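Local coordinates for putative cell adhesion protein (Parabacteroides distasonis, PDB 3LIU) that probably serves as a fimbrillin-type structural subunit of fimbriae (pili) on the bacterial surface and is a putative cell adhesion protein, at residues 244-257 with 371-383. Sequence-based numbering, arbitrary orientation.
Sequences FLTSPNNIDEGSYK and SEIPYDPMISTNV
Asp376 OD1 takes two bonds from Ser255: OG comes in nearly along the C-O axis at 2.6 Å from OD1, while the backbone N donates from above the carboxylate plane. The serine hydroxyl can close this grip because its chi1 of 67° sets OG between its own N and carbonyl carbon. One residue on, Tyr256 N donates to Tyr375 O at 2.9 Å, so two consecutive amides of the type I turn 254-257 hold the other loop. Gly254 lets the chains close up here, its CA 3.4 Å from Tyr375 O in a CA-H...O contact.

The Tyr375 ring is sandwiched. Pro374 CG lies over the centre of one face, and Lys257 lays its aliphatic chain across the other, CB 3.7 Å from the ring centroid. Bent at chi2 (-83°), that chain runs on past the ring until NZ reaches Asp252 O, 2.6 Å away, and forms a salt bridge with Asp252 OD2. A water in the plane of the tyrosine ring links its OH to Asp252 OD1. With an alanine here in place of the tyrosine, the methylenes of Lys257 would probably lose the ring they lie against, and the water one of its anchors. Pro374 CG also sits squarely over the Phe244 ring, 3.6 Å from its centroid, and Tyr256 reaches across Pro377 with its phenol end.

Segment 244-257 lies in the loop between strands 238-240 and 262-263; segment 371-383 follows strand 358-366 and leads into strand 383-391. Pro374 and Tyr375 rest on Phe204 of strand 193-213, Phe244 touches Tyr332 of strand 326-336, and Tyr256 stacks on Tyr303.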
loop_
_atom_site.group_PDB
_atom_site.type_symbol
_atom_site.label_atom_id
_atom_site.label_comp_id
_atom_site.label_asym_id
_atom_site.label_seq_id
_atom_site.Cartn_x
_atom_site.Cartn_y
_atom_site.Cartn_z
ATOM N N PHE A 244 3.380 -21.101 9.586
ATOM C CA PHE A 244 3.691 -22.499 9.307
ATOM C C PHE A 244 4.387 -23.113 10.530
ATOM O O PHE A 244 4.711 -22.409 11.502
ATOM C CB PHE A 244 4.500 -22.611 7.998
ATOM C CG PHE A 244 3.728 -22.158 6.797
ATOM C CD1 PHE A 244 3.731 -20.822 6.410
ATOM C CD2 PHE A 244 2.913 -23.052 6.099
ATOM C CE1 PHE A 244 2.968 -20.399 5.305
ATOM C CE2 PHE A 244 2.155 -22.621 5.019
ATOM C CZ PHE A 244 2.199 -21.296 4.623
ATOM N N LEU A 245 4.523 -24.431 10.549
ATOM C CA LEU A 245 5.133 -25.082 11.735
ATOM C C LEU A 245 6.636 -24.758 11.800
ATOM O O LEU A 245 7.319 -24.656 10.766
ATOM C CB LEU A 245 4.895 -26.604 11.752
ATOM C CG LEU A 245 3.534 -27.023 12.285
ATOM C CD1 LEU A 245 3.424 -28.510 12.129
ATOM C CD2 LEU A 245 3.345 -26.576 13.741
ATOM N N THR A 246 7.131 -24.578 13.022
ATOM C CA THR A 246 8.551 -24.299 13.263
ATOM C C THR A 246 9.322 -25.540 13.777
ATOM O O THR A 246 10.555 -25.521 13.844
ATOM C CB THR A 246 8.724 -23.099 14.230
ATOM O OG1 THR A 246 8.082 -23.389 15.478
ATOM C CG2 THR A 246 8.109 -21.831 13.637
ATOM N N SER A 247 8.600 -26.609 14.113
ATOM C CA SER A 247 9.215 -27.894 14.529
ATOM C C SER A 247 8.474 -29.080 13.913
ATOM O O SER A 247 7.269 -28.994 13.664
ATOM C CB SER A 247 9.215 -28.055 16.056
ATOM O OG SER A 247 10.086 -27.128 16.685
ATOM N N PRO A 248 9.188 -30.183 13.640
ATOM C CA PRO A 248 10.632 -30.339 13.801
ATOM C C PRO A 248 11.388 -29.580 12.706
ATOM O O PRO A 248 12.402 -28.938 12.996
ATOM C CB PRO A 248 10.840 -31.853 13.674
ATOM C CG PRO A 248 9.684 -32.352 12.860
ATOM C CD PRO A 248 8.571 -31.339 12.957
ATOM N N ASN A 249 10.884 -29.655 11.469
ATOM C CA ASN A 249 11.406 -28.872 10.354
ATOM C C ASN A 249 10.774 -27.498 10.476
ATOM O O ASN A 249 9.553 -27.382 10.389
ATOM C CB ASN A 249 11.043 -29.491 8.989
ATOM C CG ASN A 249 11.048 -31.029 8.990
ATOM O OD1 ASN A 249 11.579 -31.666 9.895
ATOM N ND2 ASN A 249 10.435 -31.620 7.968
ATOM N N ASN A 250 11.577 -26.471 10.734
ATOM C CA ASN A 250 11.063 -25.101 10.717
ATOM C C ASN A 250 10.769 -24.677 9.307
ATOM O O ASN A 250 11.671 -24.279 8.573
ATOM C CB ASN A 250 12.019 -24.073 11.337
ATOM C CG ASN A 250 11.407 -22.647 11.370
ATOM O OD1 ASN A 250 10.202 -22.454 11.103
ATOM N ND2 ASN A 250 12.240 -21.648 11.679
ATOM N N ILE A 251 9.506 -24.715 8.931
ATOM C CA ILE A 251 9.151 -24.268 7.612
ATOM C C ILE A 251 8.532 -22.870 7.577
ATOM O O ILE A 251 8.104 -22.427 6.502
ATOM C CB ILE A 251 8.307 -25.325 6.893
ATOM C CG1 ILE A 251 6.930 -25.458 7.496
ATOM C CG2 ILE A 251 9.031 -26.709 6.929
ATOM C CD1 ILE A 251 5.974 -26.234 6.582
ATOM N N ASP A 252 8.494 -22.168 8.722
ATOM C CA ASP A 252 7.964 -20.787 8.758
ATOM C C ASP A 252 8.941 -19.732 8.250
ATOM O O ASP A 252 8.594 -18.557 8.156
ATOM C CB ASP A 252 7.470 -20.385 10.163
ATOM C CG ASP A 252 6.531 -19.182 10.118
ATOM O OD1 ASP A 252 5.560 -19.259 9.345
ATOM O OD2 ASP A 252 6.760 -18.170 10.845
ATOM N N GLU A 253 10.145 -20.182 7.942
ATOM C CA GLU A 253 11.235 -19.361 7.450
ATOM C C GLU A 253 11.882 -20.194 6.337
ATOM O O GLU A 253 11.722 -21.432 6.313
ATOM C CB GLU A 253 12.210 -19.102 8.606
ATOM C CG GLU A 253 13.230 -17.994 8.407
ATOM C CD GLU A 253 13.747 -17.427 9.723
ATOM O OE1 GLU A 253 13.297 -17.919 10.774
ATOM O OE2 GLU A 253 14.580 -16.488 9.704
ATOM N N GLY A 254 12.611 -19.538 5.438
ATOM C CA GLY A 254 13.430 -20.202 4.432
ATOM C C GLY A 254 14.300 -19.212 3.671
ATOM O O GLY A 254 14.435 -18.057 4.063
ATOM N N SER A 255 14.890 -19.632 2.561
ATOM C CA SER A 255 15.690 -18.683 1.732
ATOM C C SER A 255 14.842 -17.502 1.188
ATOM O O SER A 255 15.350 -16.409 0.950
ATOM C CB SER A 255 16.400 -19.419 0.581
ATOM O OG SER A 255 15.461 -19.915 -0.361
ATOM N N TYR A 256 13.540 -17.705 1.068
ATOM C CA TYR A 256 12.665 -16.706 0.520
ATOM C C TYR A 256 12.074 -15.695 1.535
ATOM O O TYR A 256 11.543 -14.663 1.138
ATOM C CB TYR A 256 11.528 -17.408 -0.202
ATOM C CG TYR A 256 11.867 -18.114 -1.514
ATOM C CD1 TYR A 256 13.084 -17.941 -2.152
ATOM C CD2 TYR A 256 10.904 -18.898 -2.153
ATOM C CE1 TYR A 256 13.340 -18.537 -3.381
ATOM C CE2 TYR A 256 11.161 -19.515 -3.384
ATOM C CZ TYR A 256 12.360 -19.313 -3.996
ATOM O OH TYR A 256 12.629 -19.894 -5.213
ATOM N N LYS A 257 12.145 -15.997 2.832
ATOM C CA LYS A 257 11.357 -15.282 3.828
ATOM C C LYS A 257 12.010 -15.512 5.172
ATOM O O LYS A 257 12.086 -16.677 5.641
ATOM C CB LYS A 257 9.913 -15.813 3.819
ATOM C CG LYS A 257 8.936 -15.206 4.796
ATOM C CD LYS A 257 8.988 -15.784 6.187
ATOM C CE LYS A 257 7.745 -15.428 6.994
ATOM N NZ LYS A 257 7.772 -16.068 8.381
ATOM N N SER A 371 6.846 -26.387 -4.811
ATOM C CA SER A 371 7.493 -26.873 -3.601
ATOM C C SER A 371 6.442 -27.284 -2.623
ATOM O O SER A 371 5.391 -26.646 -2.531
ATOM C CB SER A 371 8.353 -25.776 -2.962
ATOM O OG SER A 371 8.894 -26.201 -1.713
ATOM N N GLU A 372 6.763 -28.291 -1.817
ATOM C CA GLU A 372 5.863 -28.699 -0.749
ATOM C C GLU A 372 5.895 -27.666 0.384
ATOM O O GLU A 372 5.008 -27.673 1.215
ATOM C CB GLU A 372 6.132 -30.154 -0.278
ATOM C CG GLU A 372 5.865 -31.150 -1.409
ATOM C CD GLU A 372 5.965 -32.653 -1.028
ATOM O OE1 GLU A 372 6.705 -32.974 -0.072
ATOM O OE2 GLU A 372 5.312 -33.508 -1.718
ATOM N N ILE A 373 6.861 -26.740 0.366
ATOM C CA ILE A 373 6.997 -25.758 1.433
ATOM C C ILE A 373 7.031 -24.326 0.828
ATOM O O ILE A 373 7.416 -24.132 -0.350
ATOM C CB ILE A 373 8.177 -26.109 2.377
ATOM C CG1 ILE A 373 9.538 -25.983 1.660
ATOM C CG2 ILE A 373 8.029 -27.613 2.942
ATOM C CD1 ILE A 373 10.741 -26.261 2.574
ATOM N N PRO A 374 6.544 -23.335 1.594
ATOM C CA PRO A 374 6.325 -22.028 1.002
ATOM C C PRO A 374 7.552 -21.181 0.788
ATOM O O PRO A 374 7.580 -20.389 -0.149
ATOM C CB PRO A 374 5.372 -21.350 1.998
ATOM C CG PRO A 374 5.655 -22.051 3.328
ATOM C CD PRO A 374 5.869 -23.464 2.905
ATOM N N TYR A 375 8.575 -21.313 1.616
ATOM C CA TYR A 375 9.649 -20.317 1.604
ATOM C C TYR A 375 10.977 -20.837 1.105
ATOM O O TYR A 375 12.008 -20.207 1.308
ATOM C CB TYR A 375 9.801 -19.743 2.996
ATOM C CG TYR A 375 8.522 -19.121 3.533
ATOM C CD1 TYR A 375 7.706 -18.338 2.719
ATOM C CD2 TYR A 375 8.133 -19.314 4.845
ATOM C CE1 TYR A 375 6.562 -17.742 3.199
ATOM C CE2 TYR A 375 6.974 -18.725 5.342
ATOM C CZ TYR A 375 6.201 -17.924 4.517
ATOM O OH TYR A 375 5.070 -17.318 4.991
ATOM N N ASP A 376 10.955 -21.990 0.462
ATOM C CA ASP A 376 12.120 -22.489 -0.314
ATOM C C ASP A 376 11.613 -23.240 -1.537
ATOM O O ASP A 376 10.526 -23.815 -1.498
ATOM C CB ASP A 376 12.968 -23.459 0.504
ATOM C CG ASP A 376 13.906 -22.758 1.458
ATOM O OD1 ASP A 376 14.758 -21.961 1.026
ATOM O OD2 ASP A 376 13.773 -22.986 2.662
ATOM N N PRO A 377 12.385 -23.238 -2.640
ATOM C CA PRO A 377 11.967 -24.015 -3.811
ATOM C C PRO A 377 12.474 -25.450 -3.677
ATOM O O PRO A 377 13.326 -25.716 -2.846
ATOM C CB PRO A 377 12.700 -23.310 -4.961
ATOM C CG PRO A 377 13.991 -22.878 -4.313
ATOM C CD PRO A 377 13.550 -22.394 -2.948
HETATM N N MSE A 378 11.936 -26.349 -4.501
HETATM C CA MSE A 378 12.432 -27.709 -4.656
HETATM C C MSE A 378 12.830 -27.866 -6.114
HETATM O O MSE A 378 11.962 -27.885 -6.983
HETATM C CB MSE A 378 11.360 -28.730 -4.277
HETATM C CG MSE A 378 11.309 -28.981 -2.788
HETATM SE SE MSE A 378 10.008 -30.279 -2.160
HETATM C CE MSE A 378 10.175 -29.518 -0.346
ATOM N N ILE A 379 14.147 -27.895 -6.345
ATOM C CA ILE A 379 14.801 -28.102 -7.637
ATOM C C ILE A 379 14.659 -26.926 -8.588
ATOM O O ILE A 379 15.649 -26.449 -9.076
ATOM C CB ILE A 379 14.359 -29.421 -8.343
ATOM C CG1 ILE A 379 14.462 -30.606 -7.378
ATOM C CG2 ILE A 379 15.238 -29.680 -9.562
ATOM C CD1 ILE A 379 13.411 -31.678 -7.609
ATOM N N SER A 380 13.442 -26.448 -8.837
ATOM C CA SER A 380 13.197 -25.280 -9.710
ATOM C C SER A 380 11.919 -24.610 -9.266
ATOM O O SER A 380 10.982 -25.292 -8.798
ATOM C CB SER A 380 12.982 -25.695 -11.164
ATOM O OG SER A 380 13.727 -26.844 -11.508
ATOM N N THR A 381 11.857 -23.294 -9.444
ATOM C CA THR A 381 10.668 -22.525 -9.077
ATOM C C THR A 381 9.434 -23.032 -9.864
ATOM O O THR A 381 8.341 -23.126 -9.322
ATOM C CB THR A 381 10.880 -21.019 -9.355
ATOM O OG1 THR A 381 11.125 -20.839 -10.752
ATOM C CG2 THR A 381 12.086 -20.436 -8.557
ATOM N N ASN A 382 9.644 -23.371 -11.130
ATOM C CA ASN A 382 8.581 -23.857 -12.052
ATOM C C ASN A 382 7.408 -22.896 -12.240
ATOM O O ASN A 382 6.270 -23.310 -12.546
ATOM C CB ASN A 382 8.093 -25.253 -11.636
ATOM C CG ASN A 382 9.094 -26.328 -11.981
ATOM O OD1 ASN A 382 9.852 -26.175 -12.929
ATOM N ND2 ASN A 382 9.101 -27.412 -11.228
ATOM N N VAL A 383 7.707 -21.606 -12.119
ATOM C CA VAL A 383 6.722 -20.562 -12.310
ATOM C C VAL A 383 7.369 -19.384 -13.018
ATOM O O VAL A 383 8.515 -19.070 -12.797
ATOM C CB VAL A 383 6.055 -20.133 -10.988
ATOM C CG1 VAL A 383 7.072 -19.570 -9.981
ATOM C CG2 VAL A 383 4.912 -19.143 -11.262
HETATM O O HOH W 1 8.936 -23.077 3.905
HETATM O O HOH W 2 4.743 -17.324 7.675
HETATM O O HOH W 3 11.655 -23.450 4.543
#